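Local coordinates for protein Ala-tRNApro hydrolase ProX (Aeropyrum pernix, PDB 1WDV) that probably acts as a trans-editing aminoacyl-tRNA deacylase that removes alanine mischarged onto the tRNA for proline, at residues 45-50 with 89-94; 64-69 with 79-84. All coordinates share one frame; numbering follows the deposited sequence.

Contact 1 of 2, residues 45-50 with 89-94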
ATOM      1  N   THR A  45       1.842   1.501  -1.464  1.00 11.29           N
ATOM      2  CA  THR A  45       2.105   0.127  -1.047  1.00  9.32           C
ATOM      3  C   THR A  45       3.443  -0.183  -1.676  1.00  9.17           C
ATOM      4  O   THR A  45       3.523  -0.386  -2.886  1.00 10.95           O
ATOM      5  CB  THR A  45       1.073  -0.869  -1.634  1.00 11.37           C
ATOM      6  OG1 THR A  45      -0.254  -0.493  -1.233  1.00 13.93           O
ATOM      7  CG2 THR A  45       1.315  -2.262  -1.104  1.00 11.18           C
ATOM      8  N   LEU A  46       4.491  -0.192  -0.872  1.00  7.40           N
ATOM      9  CA  LEU A  46       5.827  -0.466  -1.377  1.00  6.83           C
ATOM     10  C   LEU A  46       6.214  -1.906  -1.168  1.00  6.91           C
ATOM     11  O   LEU A  46       6.098  -2.421  -0.064  1.00 11.43           O
ATOM     12  CB  LEU A  46       6.858   0.402  -0.647  1.00  9.19           C
ATOM     13  CG  LEU A  46       6.591   1.905  -0.714  1.00 11.42           C
ATOM     14  CD1 LEU A  46       7.637   2.641   0.170  1.00 14.81           C
ATOM     15  CD2 LEU A  46       6.639   2.366  -2.166  1.00 15.46           C
ATOM     16  N   ILE A  47       6.703  -2.566  -2.212  1.00  5.55           N
ATOM     17  CA  ILE A  47       7.121  -3.956  -2.019  1.00  5.87           C
ATOM     18  C   ILE A  47       8.586  -3.978  -1.584  1.00  8.30           C
ATOM     19  O   ILE A  47       9.472  -3.363  -2.219  1.00  7.29           O
ATOM     20  CB  ILE A  47       6.924  -4.772  -3.312  1.00  6.79           C
ATOM     21  CG1 ILE A  47       5.455  -4.704  -3.748  1.00  7.43           C
ATOM     22  CG2 ILE A  47       7.353  -6.217  -3.104  1.00  9.03           C
ATOM     23  CD1 ILE A  47       4.433  -5.263  -2.714  1.00  9.84           C
ATOM     24  N   VAL A  48       8.848  -4.697  -0.490  1.00  7.27           N
ATOM     25  CA  VAL A  48      10.194  -4.794   0.066  1.00  6.26           C
ATOM     26  C   VAL A  48      10.597  -6.269   0.098  1.00  8.49           C
ATOM     27  O   VAL A  48       9.771  -7.136   0.406  1.00  8.15           O
ATOM     28  CB  VAL A  48      10.200  -4.190   1.488  1.00  8.37           C
ATOM     29  CG1 VAL A  48      11.555  -4.367   2.171  1.00 10.14           C
ATOM     30  CG2 VAL A  48       9.873  -2.688   1.379  1.00  8.03           C
ATOM     31  N   LEU A  49      11.867  -6.538  -0.215  1.00  5.94           N
ATOM     32  CA  LEU A  49      12.357  -7.912  -0.259  1.00  5.77           C
ATOM     33  C   LEU A  49      13.474  -8.158   0.727  1.00  7.87           C
ATOM     34  O   LEU A  49      14.368  -7.326   0.844  1.00 10.44           O
ATOM     35  CB  LEU A  49      12.913  -8.203  -1.648  1.00  8.82           C
ATOM     36  CG  LEU A  49      11.995  -7.842  -2.820  1.00  6.21           C
ATOM     37  CD1 LEU A  49      12.754  -8.097  -4.127  1.00  9.71           C
ATOM     38  CD2 LEU A  49      10.728  -8.678  -2.766  1.00  8.01           C
ATOM     39  N   ASP A  50      13.459  -9.285   1.436  1.00  8.43           N
ATOM     40  CA  ASP A  50      14.595  -9.563   2.290  1.00 10.74           C
ATOM     41  C   ASP A  50      15.515 -10.509   1.506  1.00 13.13           C
ATOM     42  O   ASP A  50      15.209 -10.886   0.370  1.00 11.58           O
ATOM     43  CB  ASP A  50      14.191 -10.128   3.679  1.00 10.21           C
ATOM     44  CG  ASP A  50      13.501 -11.492   3.629  1.00 12.05           C
ATOM     45  OD1 ASP A  50      13.838 -12.331   2.774  1.00 12.84           O
ATOM     46  OD2 ASP A  50      12.611 -11.733   4.504  1.00 12.97           O
ATOM     47  N   GLU A  89       5.818  -8.564 -11.143  1.00  8.04           N
ATOM     48  CA  GLU A  89       5.974 -10.013 -11.145  1.00 10.68           C
ATOM     49  C   GLU A  89       5.485 -10.669  -9.852  1.00  8.69           C
ATOM     50  O   GLU A  89       4.759 -11.650  -9.885  1.00  9.09           O
ATOM     51  CB  GLU A  89       7.458 -10.345 -11.357  1.00 13.93           C
ATOM     52  CG  GLU A  89       7.890 -11.762 -11.049  1.00 20.52           C
ATOM     53  CD  GLU A  89       9.427 -11.921 -11.021  1.00 26.44           C
ATOM     54  OE1 GLU A  89      10.139 -10.945 -10.663  1.00 28.73           O
ATOM     55  OE2 GLU A  89       9.920 -13.023 -11.342  1.00 27.19           O
ATOM     56  N   LEU A  90       5.880 -10.117  -8.703  1.00  7.57           N
ATOM     57  CA  LEU A  90       5.509 -10.741  -7.411  1.00  5.55           C
ATOM     58  C   LEU A  90       4.087 -10.431  -6.917  1.00  7.09           C
ATOM     59  O   LEU A  90       3.538 -11.190  -6.103  1.00  8.28           O
ATOM     60  CB  LEU A  90       6.530 -10.334  -6.333  1.00  5.85           C
ATOM     61  CG  LEU A  90       7.990 -10.744  -6.576  1.00  7.52           C
ATOM     62  CD1 LEU A  90       8.931 -10.102  -5.566  1.00  9.00           C
ATOM     63  CD2 LEU A  90       8.073 -12.268  -6.567  1.00  8.58           C
ATOM     64  N   THR A  91       3.462  -9.358  -7.422  1.00  7.05           N
ATOM     65  CA  THR A  91       2.126  -9.017  -6.941  1.00  6.49           C
ATOM     66  C   THR A  91       1.016  -9.266  -7.935  1.00  5.19           C
ATOM     67  O   THR A  91      -0.119  -9.548  -7.547  1.00  9.43           O
ATOM     68  CB  THR A  91       1.988  -7.523  -6.522  1.00  7.95           C
ATOM     69  OG1 THR A  91       2.120  -6.700  -7.676  1.00  8.79           O
ATOM     70  CG2 THR A  91       3.064  -7.106  -5.514  1.00  8.36           C
ATOM     71  N   GLY A  92       1.353  -9.149  -9.216  1.00  7.75           N
ATOM     72  CA  GLY A  92       0.362  -9.308 -10.261  1.00  9.64           C
ATOM     73  C   GLY A  92      -0.387  -8.007 -10.545  1.00 11.73           C
ATOM     74  O   GLY A  92      -1.388  -8.003 -11.272  1.00 12.04           O
ATOM     75  N   TYR A  93       0.065  -6.900  -9.967  1.00  8.44           N
ATOM     76  CA  TYR A  93      -0.584  -5.599 -10.192  1.00  8.45           C
ATOM     77  C   TYR A  93       0.402  -4.617 -10.805  1.00  8.87           C
ATOM     78  O   TYR A  93       1.605  -4.732 -10.619  1.00 10.31           O
ATOM     79  CB  TYR A  93      -1.102  -5.033  -8.885  1.00  8.48           C
ATOM     80  CG  TYR A  93      -2.201  -5.872  -8.278  1.00  8.29           C
ATOM     81  CD1 TYR A  93      -1.929  -6.811  -7.271  1.00  7.55           C
ATOM     82  CD2 TYR A  93      -3.501  -5.707  -8.693  1.00  7.19           C
ATOM     83  CE1 TYR A  93      -2.959  -7.555  -6.690  1.00  8.66           C
ATOM     84  CE2 TYR A  93      -4.527  -6.438  -8.124  1.00  9.25           C
ATOM     85  CZ  TYR A  93      -4.259  -7.351  -7.126  1.00  7.45           C
ATOM     86  OH  TYR A  93      -5.323  -8.031  -6.564  1.00  9.33           O
ATOM     87  N   PRO A  94      -0.109  -3.607 -11.518  1.00  8.26           N
ATOM     88  CA  PRO A  94       0.788  -2.637 -12.146  1.00 10.70           C
ATOM     89  C   PRO A  94       1.476  -1.678 -11.178  1.00 12.28           C
ATOM     90  O   PRO A  94       0.929  -1.327 -10.141  1.00 12.32           O
ATOM     91  CB  PRO A  94      -0.118  -1.948 -13.162  1.00  9.79           C
ATOM     92  CG  PRO A  94      -1.474  -1.993 -12.521  1.00 11.55           C
ATOM     93  CD  PRO A  94      -1.516  -3.383 -11.910  1.00 11.92           C
TER
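I47 and L49, on strand 43-50 of the five-stranded mixed sheet, meet L90 and T91 in the last turn of helix 84-91, which packs over this face of the sheet within the aminoacyl-tRNA editing domain. The contact is apolar and buries 143 Å² in all. I47 and T91 approach tip to tip: CD1 of I47 lies 3.6 Å from CG2 of T91, and CG1 of I47 follows at 3.8 Å from the same methyl. One step along the helix and two along the strand, the leucines run aslant to each other, with CD2 of L49 3.6 Å from CD1 of L90.

T91 has two tasks. Its chi1 of 66° places OG1 between the backbone N and the carbonyl carbon, while CG2 is left beside the N and directed at I47. OG1 is hydrogen-bonded to V87 O one turn back, and it also accepts from Y93 N (3.1 Å, with 161° at the hydrogen), closing an ST turn just where the positive phi of G92 takes the chain out of the helix. Having an alanine here would probably leave Y93 N without this acceptor and open a gap beside the I47 tip.

I47 and T91 are buried, whereas the leucine pair is partly exposed. The strand under the helix is flanked by strands 55-61 and 79-81: I47 also touches V55 and A82, and L49 lies against R80.

Contact 2 of 2, residues 64-69 with 79-84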
ATOM      1  N   LYS A  64       6.169  10.663   2.429  1.00  9.63           N
ATOM      2  CA  LYS A  64       7.357  10.108   3.095  1.00 10.35           C
ATOM      3  C   LYS A  64       7.977   9.053   2.196  1.00 11.24           C
ATOM      4  O   LYS A  64       7.442   8.731   1.139  1.00 11.47           O
ATOM      5  CB  LYS A  64       6.989   9.439   4.426  1.00 10.90           C
ATOM      6  CG  LYS A  64       6.176  10.304   5.382  1.00 11.99           C
ATOM      7  CD  LYS A  64       7.022  11.353   6.074  1.00 16.27           C
ATOM      8  CE  LYS A  64       6.229  11.989   7.231  1.00 20.84           C
ATOM      9  NZ  LYS A  64       6.975  13.153   7.781  1.00 28.49           N
ATOM     10  N   ARG A  65       9.150   8.569   2.591  1.00  9.93           N
ATOM     11  CA  ARG A  65       9.824   7.497   1.865  1.00 11.03           C
ATOM     12  C   ARG A  65      10.100   6.377   2.857  1.00  9.86           C
ATOM     13  O   ARG A  65      10.027   6.567   4.075  1.00  9.63           O
ATOM     14  CB  ARG A  65      11.120   7.998   1.210  1.00 12.99           C
ATOM     15  CG  ARG A  65      10.819   8.809  -0.065  1.00 20.03           C
ATOM     16  CD  ARG A  65      12.040   9.373  -0.767  1.00 24.47           C
ATOM     17  NE  ARG A  65      11.711   9.822  -2.128  1.00 27.10           N
ATOM     18  CZ  ARG A  65      12.404  10.738  -2.804  1.00 25.56           C
ATOM     19  NH1 ARG A  65      13.453  11.319  -2.238  1.00 27.28           N
ATOM     20  NH2 ARG A  65      12.085  11.029  -4.064  1.00 20.02           N
ATOM     21  N   LEU A  66      10.400   5.197   2.347  1.00  7.90           N
ATOM     22  CA  LEU A  66      10.678   4.079   3.239  1.00  8.18           C
ATOM     23  C   LEU A  66      11.968   4.245   4.040  1.00  8.85           C
ATOM     24  O   LEU A  66      12.988   4.681   3.500  1.00  9.19           O
ATOM     25  CB  LEU A  66      10.774   2.790   2.418  1.00  9.05           C
ATOM     26  CG  LEU A  66      11.006   1.517   3.252  1.00 12.56           C
ATOM     27  CD1 LEU A  66       9.672   1.137   3.898  1.00 12.04           C
ATOM     28  CD2 LEU A  66      11.511   0.380   2.357  1.00 17.47           C
ATOM     29  N   ASN A  67      11.911   3.891   5.325  1.00 10.20           N
ATOM     30  CA  ASN A  67      13.094   3.910   6.178  1.00 12.44           C
ATOM     31  C   ASN A  67      13.608   2.454   6.088  1.00 11.52           C
ATOM     32  O   ASN A  67      13.090   1.544   6.760  1.00 11.02           O
ATOM     33  CB  ASN A  67      12.708   4.261   7.619  1.00 15.36           C
ATOM     34  CG  ASN A  67      13.911   4.387   8.516  1.00 17.59           C
ATOM     35  OD1 ASN A  67      14.869   3.624   8.391  1.00 17.65           O
ATOM     36  ND2 ASN A  67      13.870   5.347   9.434  1.00 22.05           N
ATOM     37  N   ILE A  68      14.598   2.244   5.223  1.00 11.37           N
ATOM     38  CA  ILE A  68      15.161   0.916   4.991  1.00 14.14           C
ATOM     39  C   ILE A  68      15.657   0.245   6.260  1.00 14.16           C
ATOM     40  O   ILE A  68      15.363  -0.919   6.505  1.00 13.51           O
ATOM     41  CB  ILE A  68      16.333   0.966   3.972  1.00 16.39           C
ATOM     42  CG1 ILE A  68      15.818   1.433   2.613  1.00 21.56           C
ATOM     43  CG2 ILE A  68      16.985  -0.425   3.836  1.00 18.37           C
ATOM     44  CD1 ILE A  68      14.913   0.425   1.918  1.00 26.89           C
ATOM     45  N   ASN A  69      16.391   0.994   7.065  1.00 14.57           N
ATOM     46  CA  ASN A  69      16.930   0.473   8.315  1.00 16.66           C
ATOM     47  C   ASN A  69      15.809  -0.042   9.207  1.00 14.13           C
ATOM     48  O   ASN A  69      15.948  -1.064   9.858  1.00 13.56           O
ATOM     49  CB  ASN A  69      17.698   1.570   9.042  1.00 18.16           C
ATOM     50  CG  ASN A  69      18.332   1.080  10.326  1.00 25.69           C
ATOM     51  OD1 ASN A  69      18.160   1.688  11.385  1.00 31.57           O
ATOM     52  ND2 ASN A  69      19.080  -0.015  10.240  1.00 29.71           N
ATOM     53  N   VAL A  79      17.350  -6.031   3.879  1.00 11.97           N
ATOM     54  CA  VAL A  79      16.231  -5.814   2.946  1.00 10.66           C
ATOM     55  C   VAL A  79      16.534  -4.767   1.892  1.00 10.23           C
ATOM     56  O   VAL A  79      17.512  -4.016   1.991  1.00 13.88           O
ATOM     57  CB  VAL A  79      14.938  -5.332   3.667  1.00  9.30           C
ATOM     58  CG1 VAL A  79      14.450  -6.409   4.620  1.00 10.83           C
ATOM     59  CG2 VAL A  79      15.191  -4.027   4.409  1.00 10.82           C
ATOM     60  N   ARG A  80      15.682  -4.719   0.876  1.00  9.23           N
ATOM     61  CA  ARG A  80      15.826  -3.713  -0.171  1.00  8.81           C
ATOM     62  C   ARG A  80      14.469  -3.525  -0.800  1.00 10.14           C
ATOM     63  O   ARG A  80      13.566  -4.322  -0.590  1.00  9.53           O
ATOM     64  CB  ARG A  80      16.828  -4.145  -1.257  1.00  8.70           C
ATOM     65  CG  ARG A  80      16.360  -5.304  -2.164  1.00  9.15           C
ATOM     66  CD  ARG A  80      17.340  -5.447  -3.327  1.00 11.12           C
ATOM     67  NE  ARG A  80      17.119  -6.652  -4.135  1.00  9.74           N
ATOM     68  CZ  ARG A  80      16.202  -6.790  -5.091  1.00  9.04           C
ATOM     69  NH1 ARG A  80      15.386  -5.792  -5.382  1.00  6.51           N
ATOM     70  NH2 ARG A  80      16.116  -7.935  -5.786  1.00 10.32           N
ATOM     71  N   LEU A  81      14.331  -2.455  -1.581  1.00  8.77           N
ATOM     72  CA  LEU A  81      13.088  -2.212  -2.301  1.00  6.67           C
ATOM     73  C   LEU A  81      13.087  -3.123  -3.504  1.00  7.59           C
ATOM     74  O   LEU A  81      14.140  -3.326  -4.120  1.00  8.89           O
ATOM     75  CB  LEU A  81      13.040  -0.784  -2.845  1.00  7.92           C
ATOM     76  CG  LEU A  81      12.834   0.282  -1.794  1.00 11.66           C
ATOM     77  CD1 LEU A  81      13.187   1.649  -2.399  1.00 10.96           C
ATOM     78  CD2 LEU A  81      11.380   0.221  -1.306  1.00 12.58           C
ATOM     79  N   ALA A  82      11.931  -3.701  -3.798  1.00  7.10           N
ATOM     80  CA  ALA A  82      11.763  -4.505  -5.015  1.00  6.99           C
ATOM     81  C   ALA A  82      11.834  -3.494  -6.151  1.00  6.45           C
ATOM     82  O   ALA A  82      11.338  -2.358  -6.028  1.00 10.73           O
ATOM     83  CB  ALA A  82      10.387  -5.152  -5.040  1.00  8.84           C
ATOM     84  N   ARG A  83      12.458  -3.889  -7.255  1.00  7.94           N
ATOM     85  CA  ARG A  83      12.519  -3.030  -8.436  1.00  8.27           C
ATOM     86  C   ARG A  83      11.161  -3.120  -9.144  1.00  8.62           C
ATOM     87  O   ARG A  83      10.397  -4.059  -8.916  1.00  8.38           O
ATOM     88  CB  ARG A  83      13.684  -3.475  -9.325  1.00  6.91           C
ATOM     89  CG  ARG A  83      15.005  -3.170  -8.602  1.00  9.53           C
ATOM     90  CD  ARG A  83      16.230  -3.512  -9.407  1.00 12.30           C
ATOM     91  NE  ARG A  83      16.306  -4.926  -9.680  1.00 13.09           N
ATOM     92  CZ  ARG A  83      17.010  -5.809  -8.976  1.00 12.61           C
ATOM     93  NH1 ARG A  83      17.746  -5.446  -7.910  1.00 11.68           N
ATOM     94  NH2 ARG A  83      16.957  -7.081  -9.336  1.00 13.59           N
ATOM     95  N   ALA A  84      10.841  -2.152  -9.991  1.00 10.18           N
ATOM     96  CA  ALA A  84       9.523  -2.140 -10.651  1.00  7.45           C
ATOM     97  C   ALA A  84       9.083  -3.421 -11.349  1.00  8.42           C
ATOM     98  O   ALA A  84       7.906  -3.797 -11.278  1.00  8.28           O
ATOM     99  CB  ALA A  84       9.434  -0.949 -11.618  1.00  5.88           C
TER
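The side chains of L66 and L81 run antiparallel and overlap only near their ends, where one branch of each meets the other: CD2 of L66 lies 3.7 Å from CD2 of L81. With its CG anti to the backbone N (chi1 -177°), L66 holds this branch out toward the strand. I68 and V79 also pass alongside in opposite senses. Their CG2 methyls are 4.1 Å apart, and CG2 of V79 comes closer still to the backbone, 3.8 Å from I68 O. The other branch of I68 reaches the leucine, CD1 standing 4.3 Å from CG of L81, so the isoleucine spans both strand residues.

The contact closes a beta-alpha-beta crossover: strand 55-61 leads through helix 68-75 to the edge strand 79-81, which runs parallel to it with strand 43-50 in between. N67 is the N-cap of that helix, its OD1 accepting from S70 N, and M71, in the first turn of the helix, packs on both L66 and V79.

CB of R80 is directed away from 64-69. Its NH1 donates to L81 O at 3.0 Å, bent to 139° at the hydrogen, and forms a salt bridge with E86. NH1 of R83 lies 3.4 Å above the plane of the R80 guanidinium, over its centre; the carboxylate of E86, which also accepts from R83 N, is likely to ease the closeness of these two positive groups.

Overall arrangement
The two contacts lie on opposite faces of the sheet, their centres 11 Å apart, and strand 43-50 of contact 1 lies beside strand 79-81 of contact 2. I47 and L49 point to helix 84-91 in contact 1, while V48 between them touches L66 and V79 of contact 2. Backbone pairing joins them directly: L49 N is 2.8 Å from R80 O and I47 O 2.9 Å from A82 N, both probable hydrogen bonds. Both segments of contact 2 fall in the 38 residues between those of contact 1, and strand 79-81 leads straight into helix 84-91. Both belong to the aminoacyl-tRNA editing domain, where they appear as structural packing, and neither can be assigned to a catalytic site.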